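Local coordinates for protein Bd3459 (Bdellovibrio bacteriovorus, PDB 5CEC) that is a predatory endopeptidase of the peptidase S13 family, probably with serine-type D-Ala-D-Ala carboxypeptidase activity, and is bound by the ankyrin-repeat immunity protein Bd3460, at residues 116-128 / 182-194. The protein carries 1 engineered substitution. Numbering follows the deposited sequence.
With SO4 (sulfate ion), chain E.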
ATOM      1  N   PHE A 116     -10.054  -6.008 -12.148  1.00 14.73           N
ATOM      2  CA  PHE A 116     -11.440  -6.132 -12.601  1.00 14.66           C
ATOM      3  C   PHE A 116     -12.220  -6.710 -11.434  1.00 15.34           C
ATOM      4  O   PHE A 116     -12.212  -7.921 -11.198  1.00 15.90           O
ATOM      5  CB  PHE A 116     -11.558  -6.972 -13.874  1.00 14.56           C
ATOM      6  CG  PHE A 116     -12.758  -6.663 -14.703  1.00 14.34           C
ATOM      7  CD1 PHE A 116     -14.019  -6.625 -14.150  1.00 16.09           C
ATOM      8  CD2 PHE A 116     -12.641  -6.381 -16.047  1.00 15.22           C
ATOM      9  CE1 PHE A 116     -15.136  -6.341 -14.910  1.00 16.79           C
ATOM     10  CE2 PHE A 116     -13.771  -6.094 -16.826  1.00 16.30           C
ATOM     11  CZ  PHE A 116     -15.000  -6.066 -16.245  1.00 15.59           C
ATOM     12  N   GLY A 117     -12.874  -5.811 -10.712  1.00 15.08           N
ATOM     13  CA  GLY A 117     -13.664  -6.159  -9.551  1.00 16.05           C
ATOM     14  C   GLY A 117     -14.907  -5.299  -9.505  1.00 14.73           C
ATOM     15  O   GLY A 117     -15.485  -4.953 -10.546  1.00 15.44           O
ATOM     16  N   ARG A 118     -15.293  -4.917  -8.295  1.00 14.92           N
ATOM     17  CA  ARG A 118     -16.460  -4.041  -8.092  1.00 15.05           C
ATOM     18  C   ARG A 118     -16.486  -2.845  -9.015  1.00 15.28           C
ATOM     19  O   ARG A 118     -17.493  -2.605  -9.688  1.00 15.51           O
ATOM     20  CB  ARG A 118     -16.494  -3.552  -6.619  1.00 16.55           C
ATOM     21  CG  ARG A 118     -17.676  -2.626  -6.311  1.00 16.71           C
ATOM     22  CD  ARG A 118     -17.406  -1.763  -5.084  1.00 18.65           C
ATOM     23  NE  ARG A 118     -17.134  -2.559  -3.897  1.00 18.65           N
ATOM     24  CZ  ARG A 118     -18.065  -3.126  -3.112  1.00 18.89           C
ATOM     25  NH1 ARG A 118     -19.359  -3.054  -3.399  1.00 20.38           N
ATOM     26  NH2 ARG A 118     -17.678  -3.761  -2.030  1.00 22.35           N
ATOM     27  N   ASN A 119     -15.427  -2.050  -8.995  1.00 15.63           N
ATOM     28  CA  ASN A 119     -15.524  -0.727  -9.630  1.00 15.28           C
ATOM     29  C   ASN A 119     -15.503  -0.804 -11.151  1.00 14.80           C
ATOM     30  O   ASN A 119     -16.272  -0.090 -11.828  1.00 16.70           O
ATOM     31  CB  ASN A 119     -14.467   0.203  -9.067  1.00 16.43           C
ATOM     32  CG  ASN A 119     -14.728   0.552  -7.635  1.00 17.31           C
ATOM     33  OD1 ASN A 119     -15.871   0.726  -7.272  1.00 18.39           O
ATOM     34  ND2 ASN A 119     -13.702   0.621  -6.812  1.00 18.80           N
ATOM     35  N   MET A 120     -14.675  -1.681 -11.727  1.00 15.18           N
ATOM     36  CA  MET A 120     -14.758  -1.915 -13.169  1.00 14.82           C
ATOM     37  C   MET A 120     -16.124  -2.481 -13.586  1.00 15.27           C
ATOM     38  O   MET A 120     -16.644  -2.153 -14.650  1.00 15.94           O
ATOM     39  CB  MET A 120     -13.587  -2.758 -13.663  1.00 15.71           C
ATOM     40  CG  MET A 120     -13.553  -2.835 -15.163  1.00 15.32           C
ATOM     41  SD  MET A 120     -13.327  -1.231 -15.936  1.00 19.60           S
ATOM     42  CE  MET A 120     -12.155  -1.578 -17.226  1.00 18.57           C
ATOM     43  N   SER A 121     -16.701  -3.311 -12.731  1.00 15.70           N
ATOM     44  CA  SER A 121     -18.017  -3.896 -12.997  1.00 15.37           C
ATOM     45  C   SER A 121     -19.076  -2.803 -13.008  1.00 16.06           C
ATOM     46  O   SER A 121     -19.934  -2.786 -13.892  1.00 16.76           O
ATOM     47  CB  SER A 121     -18.382  -4.970 -11.967  1.00 15.93           C
ATOM     48  OG  SER A 121     -17.548  -6.102 -12.108  1.00 17.11           O
ATOM     49  N   TYR A 122     -19.013  -1.897 -12.032  1.00 15.12           N
ATOM     50  CA  TYR A 122     -19.928  -0.761 -12.017  1.00 16.58           C
ATOM     51  C   TYR A 122     -19.814   0.076 -13.276  1.00 16.39           C
ATOM     52  O   TYR A 122     -20.817   0.500 -13.840  1.00 17.10           O
ATOM     53  CB  TYR A 122     -19.671   0.140 -10.806  1.00 16.70           C
ATOM     54  CG  TYR A 122     -20.050  -0.398  -9.429  1.00 16.83           C
ATOM     55  CD1 TYR A 122     -20.765  -1.592  -9.255  1.00 17.32           C
ATOM     56  CD2 TYR A 122     -19.676   0.305  -8.302  1.00 17.87           C
ATOM     57  CE1 TYR A 122     -21.099  -2.055  -7.991  1.00 18.26           C
ATOM     58  CE2 TYR A 122     -20.000  -0.143  -7.041  1.00 18.13           C
ATOM     59  CZ  TYR A 122     -20.711  -1.307  -6.885  1.00 18.00           C
ATOM     60  OH  TYR A 122     -21.018  -1.712  -5.621  1.00 19.05           O
ATOM     61  N   PHE A 123     -18.591   0.322 -13.714  1.00 15.99           N
ATOM     62  CA  PHE A 123     -18.380   1.061 -14.964  1.00 15.34           C
ATOM     63  C   PHE A 123     -18.938   0.303 -16.154  1.00 15.78           C
ATOM     64  O   PHE A 123     -19.611   0.890 -17.008  1.00 17.50           O
ATOM     65  CB  PHE A 123     -16.909   1.381 -15.160  1.00 15.89           C
ATOM     66  CG  PHE A 123     -16.630   2.201 -16.392  1.00 16.13           C
ATOM     67  CD1 PHE A 123     -17.028   3.542 -16.482  1.00 17.94           C
ATOM     68  CD2 PHE A 123     -16.028   1.631 -17.486  1.00 17.44           C
ATOM     69  CE1 PHE A 123     -16.802   4.280 -17.632  1.00 18.57           C
ATOM     70  CE2 PHE A 123     -15.799   2.374 -18.640  1.00 18.17           C
ATOM     71  CZ  PHE A 123     -16.194   3.691 -18.714  1.00 19.28           C
ATOM     72  N   LEU A 124     -18.691  -0.994 -16.209  1.00 15.46           N
ATOM     73  CA  LEU A 124     -19.232  -1.782 -17.307  1.00 16.54           C
ATOM     74  C   LEU A 124     -20.765  -1.731 -17.335  1.00 16.86           C
ATOM     75  O   LEU A 124     -21.365  -1.613 -18.409  1.00 17.17           O
ATOM     76  CB  LEU A 124     -18.741  -3.230 -17.259  1.00 16.22           C
ATOM     77  CG  LEU A 124     -19.343  -4.209 -18.273  1.00 16.49           C
ATOM     78  CD1 LEU A 124     -19.203  -3.663 -19.687  1.00 17.23           C
ATOM     79  CD2 LEU A 124     -18.739  -5.579 -18.145  1.00 17.88           C
ATOM     80  N   ILE A 125     -21.380  -1.852 -16.161  1.00 16.40           N
ATOM     81  CA  ILE A 125     -22.840  -1.807 -16.090  1.00 17.56           C
ATOM     82  C   ILE A 125     -23.371  -0.449 -16.520  1.00 18.86           C
ATOM     83  O   ILE A 125     -24.364  -0.378 -17.279  1.00 19.74           O
ATOM     84  CB  ILE A 125     -23.354  -2.255 -14.715  1.00 18.09           C
ATOM     85  CG1 ILE A 125     -23.043  -3.733 -14.505  1.00 19.59           C
ATOM     86  CG2 ILE A 125     -24.852  -2.020 -14.579  1.00 19.86           C
ATOM     87  CD1 ILE A 125     -23.076  -4.184 -13.075  1.00 21.36           C
ATOM     88  N   SER A 126     -22.739   0.613 -16.036  1.00 18.41           N
ATOM     89  CA  SER A 126     -23.065   1.966 -16.511  1.00 18.55           C
ATOM     90  C   SER A 126     -22.976   2.052 -18.057  1.00 18.98           C
ATOM     91  O   SER A 126     -23.869   2.587 -18.723  1.00 19.95           O
ATOM     92  CB  SER A 126     -22.117   2.985 -15.881  1.00 19.69           C
ATOM     93  OG  SER A 126     -22.278   4.252 -16.464  1.00 20.45           O
ATOM     94  N   GLU A 127     -21.917   1.491 -18.613  1.00 17.70           N
ATOM     95  CA  GLU A 127     -21.737   1.495 -20.064  1.00 18.88           C
ATOM     96  C   GLU A 127     -22.779   0.669 -20.789  1.00 18.98           C
ATOM     97  O   GLU A 127     -23.268   1.103 -21.831  1.00 20.01           O
ATOM     98  CB  GLU A 127     -20.340   0.985 -20.424  1.00 17.83           C
ATOM     99  CG  GLU A 127     -19.271   2.042 -20.175  1.00 18.45           C
ATOM    100  CD  GLU A 127     -19.477   3.228 -21.085  1.00 19.68           C
ATOM    101  OE1 GLU A 127     -19.137   3.096 -22.268  1.00 20.65           O
ATOM    102  OE2 GLU A 127     -20.091   4.248 -20.672  1.00 21.61           O
ATOM    103  N   LEU A 128     -23.101  -0.520 -20.278  1.00 18.71           N
ATOM    104  CA  LEU A 128     -24.172  -1.320 -20.879  1.00 19.50           C
ATOM    105  C   LEU A 128     -25.454  -0.501 -20.906  1.00 19.98           C
ATOM    106  O   LEU A 128     -26.121  -0.417 -21.953  1.00 20.32           O
ATOM    107  CB  LEU A 128     -24.361  -2.652 -20.137  1.00 20.35           C
ATOM    108  CG  LEU A 128     -23.191  -3.641 -20.289  1.00 20.24           C
ATOM    109  CD1 LEU A 128     -23.342  -4.774 -19.288  1.00 21.73           C
ATOM    110  CD2 LEU A 128     -23.055  -4.200 -21.679  1.00 22.30           C
ATOM    111  N   PHE A 182     -22.237  -9.092  -9.714  1.00 18.69           N
ATOM    112  CA  PHE A 182     -22.368  -8.334 -10.955  1.00 18.87           C
ATOM    113  C   PHE A 182     -23.840  -8.139 -11.326  1.00 20.25           C
ATOM    114  O   PHE A 182     -24.230  -7.079 -11.830  1.00 21.96           O
ATOM    115  CB  PHE A 182     -21.615  -9.064 -12.083  1.00 20.00           C
ATOM    116  CG  PHE A 182     -21.585  -8.314 -13.373  1.00 20.40           C
ATOM    117  CD1 PHE A 182     -22.609  -8.465 -14.298  1.00 22.10           C
ATOM    118  CD2 PHE A 182     -20.561  -7.413 -13.644  1.00 21.17           C
ATOM    119  CE1 PHE A 182     -22.571  -7.784 -15.490  1.00 22.26           C
ATOM    120  CE2 PHE A 182     -20.536  -6.706 -14.823  1.00 22.40           C
ATOM    121  CZ  PHE A 182     -21.549  -6.889 -15.732  1.00 21.62           C
ATOM    122  N   ALA A 183     -24.647  -9.171 -11.069  1.00 19.55           N
ATOM    123  CA  ALA A 183     -26.028  -9.216 -11.538  1.00 21.12           C
ATOM    124  C   ALA A 183     -27.051  -8.781 -10.486  1.00 21.41           C
ATOM    125  O   ALA A 183     -28.253  -8.862 -10.743  1.00 26.19           O
ATOM    126  CB  ALA A 183     -26.358 -10.634 -12.012  1.00 23.31           C
ATOM    127  N   THR A 184     -26.607  -8.272  -9.338  1.00 19.98           N
ATOM    128  CA  THR A 184     -27.517  -7.901  -8.257  1.00 21.63           C
ATOM    129  C   THR A 184     -27.425  -6.410  -7.950  1.00 20.98           C
ATOM    130  O   THR A 184     -26.509  -5.716  -8.375  1.00 22.13           O
ATOM    131  CB  THR A 184     -27.238  -8.732  -6.993  1.00 23.09           C
ATOM    132  OG1 THR A 184     -25.942  -8.404  -6.484  1.00 23.93           O
ATOM    133  CG2 THR A 184     -27.292 -10.230  -7.299  1.00 23.83           C
ATOM    134  N   ALA A 185     -28.375  -5.929  -7.169  1.00 22.45           N
ATOM    135  CA  ALA A 185     -28.538  -4.513  -6.913  1.00 22.35           C
ATOM    136  C   ALA A 185     -27.215  -3.842  -6.553  1.00 22.37           C
ATOM    137  O   ALA A 185     -26.496  -4.283  -5.657  1.00 24.35           O
ATOM    138  CB  ALA A 185     -29.555  -4.284  -5.811  1.00 24.86           C
ATOM    139  N   ILE A 186     -26.920  -2.755  -7.243  1.00 22.52           N
ATOM    140  CA  ILE A 186     -25.669  -2.023  -7.043  1.00 21.05           C
ATOM    141  C   ILE A 186     -25.751  -1.187  -5.768  1.00 21.97           C
ATOM    142  O   ILE A 186     -26.700  -0.427  -5.569  1.00 23.15           O
ATOM    143  CB  ILE A 186     -25.367  -1.146  -8.270  1.00 22.18           C
ATOM    144  CG1 ILE A 186     -24.880  -2.057  -9.391  1.00 22.30           C
ATOM    145  CG2 ILE A 186     -24.340  -0.062  -7.968  1.00 21.88           C
ATOM    146  CD1 ILE A 186     -24.731  -1.378 -10.736  1.00 23.99           C
ATOM    147  N   SER A 187     -24.739  -1.318  -4.921  1.00 21.01           N
ATOM    148  CA  SER A 187     -24.625  -0.549  -3.696  1.00 21.09           C
ATOM    149  C   SER A 187     -24.641   0.950  -3.969  1.00 20.13           C
ATOM    150  O   SER A 187     -23.714   1.469  -4.616  1.00 20.48           O
ATOM    151  CB  SER A 187     -23.313  -0.884  -2.985  1.00 22.11           C
ATOM    152  OG  SER A 187     -23.067   0.020  -1.947  1.00 24.88           O
ATOM    153  N   PRO A 188     -25.663   1.656  -3.458  1.00 23.90           N
ATOM    154  CA  PRO A 188     -25.645   3.101  -3.726  1.00 23.18           C
ATOM    155  C   PRO A 188     -24.449   3.863  -3.146  1.00 22.88           C
ATOM    156  O   PRO A 188     -23.969   4.812  -3.762  1.00 23.25           O
ATOM    157  CB  PRO A 188     -26.978   3.597  -3.168  1.00 25.20           C
ATOM    158  CG  PRO A 188     -27.807   2.384  -3.006  1.00 28.59           C
ATOM    159  CD  PRO A 188     -26.928   1.210  -2.842  1.00 25.73           C
ATOM    160  N   GLY A 189     -23.938   3.419  -2.007  1.00 23.58           N
ATOM    161  CA  GLY A 189     -22.822   4.107  -1.371  1.00 23.55           C
ATOM    162  C   GLY A 189     -21.534   3.905  -2.154  1.00 23.12           C
ATOM    163  O   GLY A 189     -20.863   4.883  -2.531  1.00 25.54           O
ATOM    164  N   TYR A 190     -21.201   2.653  -2.453  1.00 22.09           N
ATOM    165  CA  TYR A 190     -19.971   2.396  -3.217  1.00 20.50           C
ATOM    166  C   TYR A 190     -20.077   2.965  -4.627  1.00 20.52           C
ATOM    167  O   TYR A 190     -19.083   3.466  -5.162  1.00 22.07           O
ATOM    168  CB  TYR A 190     -19.639   0.921  -3.303  1.00 22.21           C
ATOM    169  CG  TYR A 190     -19.045   0.355  -2.071  1.00 23.52           C
ATOM    170  CD1 TYR A 190     -17.694   0.494  -1.795  1.00 24.67           C
ATOM    171  CD2 TYR A 190     -19.831  -0.333  -1.151  1.00 26.21           C
ATOM    172  CE1 TYR A 190     -17.143  -0.049  -0.656  1.00 27.11           C
ATOM    173  CE2 TYR A 190     -19.285  -0.869   0.008  1.00 26.24           C
ATOM    174  CZ  TYR A 190     -17.944  -0.721   0.248  1.00 26.34           C
ATOM    175  OH  TYR A 190     -17.368  -1.258   1.366  1.00 30.52           O
ATOM    176  N   TYR A 191     -21.260   2.890  -5.250  1.00 20.55           N
ATOM    177  CA  TYR A 191     -21.397   3.428  -6.600  1.00 21.19           C
ATOM    178  C   TYR A 191     -21.215   4.945  -6.611  1.00 20.89           C
ATOM    179  O   TYR A 191     -20.522   5.449  -7.474  1.00 20.35           O
ATOM    180  CB  TYR A 191     -22.738   3.043  -7.230  1.00 20.61           C
ATOM    181  CG  TYR A 191     -22.816   3.444  -8.679  1.00 20.79           C
ATOM    182  CD1 TYR A 191     -22.272   2.655  -9.683  1.00 20.62           C
ATOM    183  CD2 TYR A 191     -23.453   4.624  -9.056  1.00 20.05           C
ATOM    184  CE1 TYR A 191     -22.330   3.024 -11.007  1.00 20.70           C
ATOM    185  CE2 TYR A 191     -23.523   5.005 -10.377  1.00 21.48           C
ATOM    186  CZ  TYR A 191     -22.958   4.199 -11.360  1.00 21.28           C
ATOM    187  OH  TYR A 191     -23.020   4.558 -12.687  1.00 21.96           O
ATOM    188  N   THR A 192     -21.828   5.681  -5.664  1.00 22.96           N
ATOM    189  CA  THR A 192     -21.699   7.149  -5.704  1.00 24.13           C
ATOM    190  C   THR A 192     -20.253   7.613  -5.389  1.00 23.36           C
ATOM    191  O   THR A 192     -19.763   8.541  -6.012  1.00 23.36           O
ATOM    192  CB  THR A 192     -22.764   7.888  -4.871  1.00 28.51           C
ATOM    193  OG1 THR A 192     -22.542   7.627  -3.507  1.00 34.56           O
ATOM    194  CG2 THR A 192     -24.181   7.439  -5.284  1.00 29.11           C
ATOM    195  N   ILE A 193     -19.545   6.895  -4.515  1.00 22.88           N
ATOM    196  CA  ILE A 193     -18.129   7.199  -4.248  1.00 23.14           C
ATOM    197  C   ILE A 193     -17.349   7.061  -5.548  1.00 22.23           C
ATOM    198  O   ILE A 193     -16.579   7.956  -5.910  1.00 22.42           O
ATOM    199  CB  ILE A 193     -17.552   6.297  -3.138  1.00 23.85           C
ATOM    200  CG1 ILE A 193     -18.181   6.628  -1.771  1.00 26.94           C
ATOM    201  CG2 ILE A 193     -16.015   6.393  -3.077  1.00 25.02           C
ATOM    202  CD1 ILE A 193     -17.945   5.560  -0.725  1.00 29.18           C
ATOM    203  N   LEU A 194     -17.601   5.976  -6.282  1.00 19.95           N
ATOM    204  CA  LEU A 194     -16.875   5.761  -7.538  1.00 19.35           C
ATOM    205  C   LEU A 194     -17.251   6.825  -8.578  1.00 19.82           C
ATOM    206  O   LEU A 194     -16.384   7.350  -9.271  1.00 20.65           O
ATOM    207  CB  LEU A 194     -17.186   4.385  -8.106  1.00 18.07           C
ATOM    208  CG  LEU A 194     -16.507   4.056  -9.436  1.00 17.60           C
ATOM    209  CD1 LEU A 194     -14.994   4.034  -9.261  1.00 17.88           C
ATOM    210  CD2 LEU A 194     -17.064   2.752  -9.983  1.00 19.28           C
TER
HETATM  211  S   SO4 E 503     -21.963  -5.058  -2.053  1.00 32.41           S
HETATM  212  O1  SO4 E 503     -21.260  -3.907  -1.425  1.00 31.28           O
HETATM  213  O2  SO4 E 503     -22.443  -6.010  -1.032  1.00 37.54           O
HETATM  214  O3  SO4 E 503     -21.191  -5.673  -3.143  1.00 35.62           O
HETATM  215  O4  SO4 E 503     -23.209  -4.576  -2.761  1.00 36.61           O
HETATM  216  O   HOH W   1     -16.516   2.259  -5.041  1.00 22.91           O
HETATM  217  O   HOH W   2     -22.877  -3.568  -5.329  1.00 20.79           O
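Phe182, at the end of helix 167-182, lays one ring face against Ile125, whose CD1 sits almost over the ring centre, 4.0 Å from the centroid. Ser121 OG meets the ring at its edge, near its plane. With CG anti to the backbone N (chi1 -175°), the Phe182 ring is carried across to helix 118-130. After the turn Ile186 returns to that helix: its CD1 and Ile125 CG2 meet tip to tip, and its CG2 lies over one face of the Tyr122 ring, 3.8 Å from Tyr122 CE1. Ser187 N-caps the next helix through OG, which accepts from Tyr190 N, while Ser187 N donates to a water that also bonds Tyr122 OH and donates to sulfate O4. The loop 183-187 thus joins helix 167-182 to helix 188-200, and both, with the loop, pack on helix 118-130. The segments 118-128 and 188-194 cross at -81°, and helix 118-130 also packs on strands 91-98 and 231-236 of a mixed sheet. Tyr190 then offers a ring face to Arg118, the guanidinium lying flat on it, centres 3.7 Å apart. A bend at chi3 turns that group onto the ring. Stacking of this kind keeps the in-plane N-H groups available: Arg118 NH1 donates to Tyr122 OH at 3.1 Å and to O1 of the sulfate, an ion probably from the crystallisation liquor, while NE forms a salt bridge with Glu153. Tyr122 OH and Glu153 would limit rotation of the cation. Tyr191 presents its edge to the face of Tyr122, an offset edge-to-face pair with planes at 60°, and its hydroxyl is hydrogen-bonded to Ser206 O. Leu194 CD2 fits between Tyr122 CB and the Asn119 backbone, 3.5 Å from Asn119 O. Beside it, a water bridges Asn119 OD1 and Tyr190 O, while Asn119 ND2 is hydrogen-bonded to Glu152 OE2.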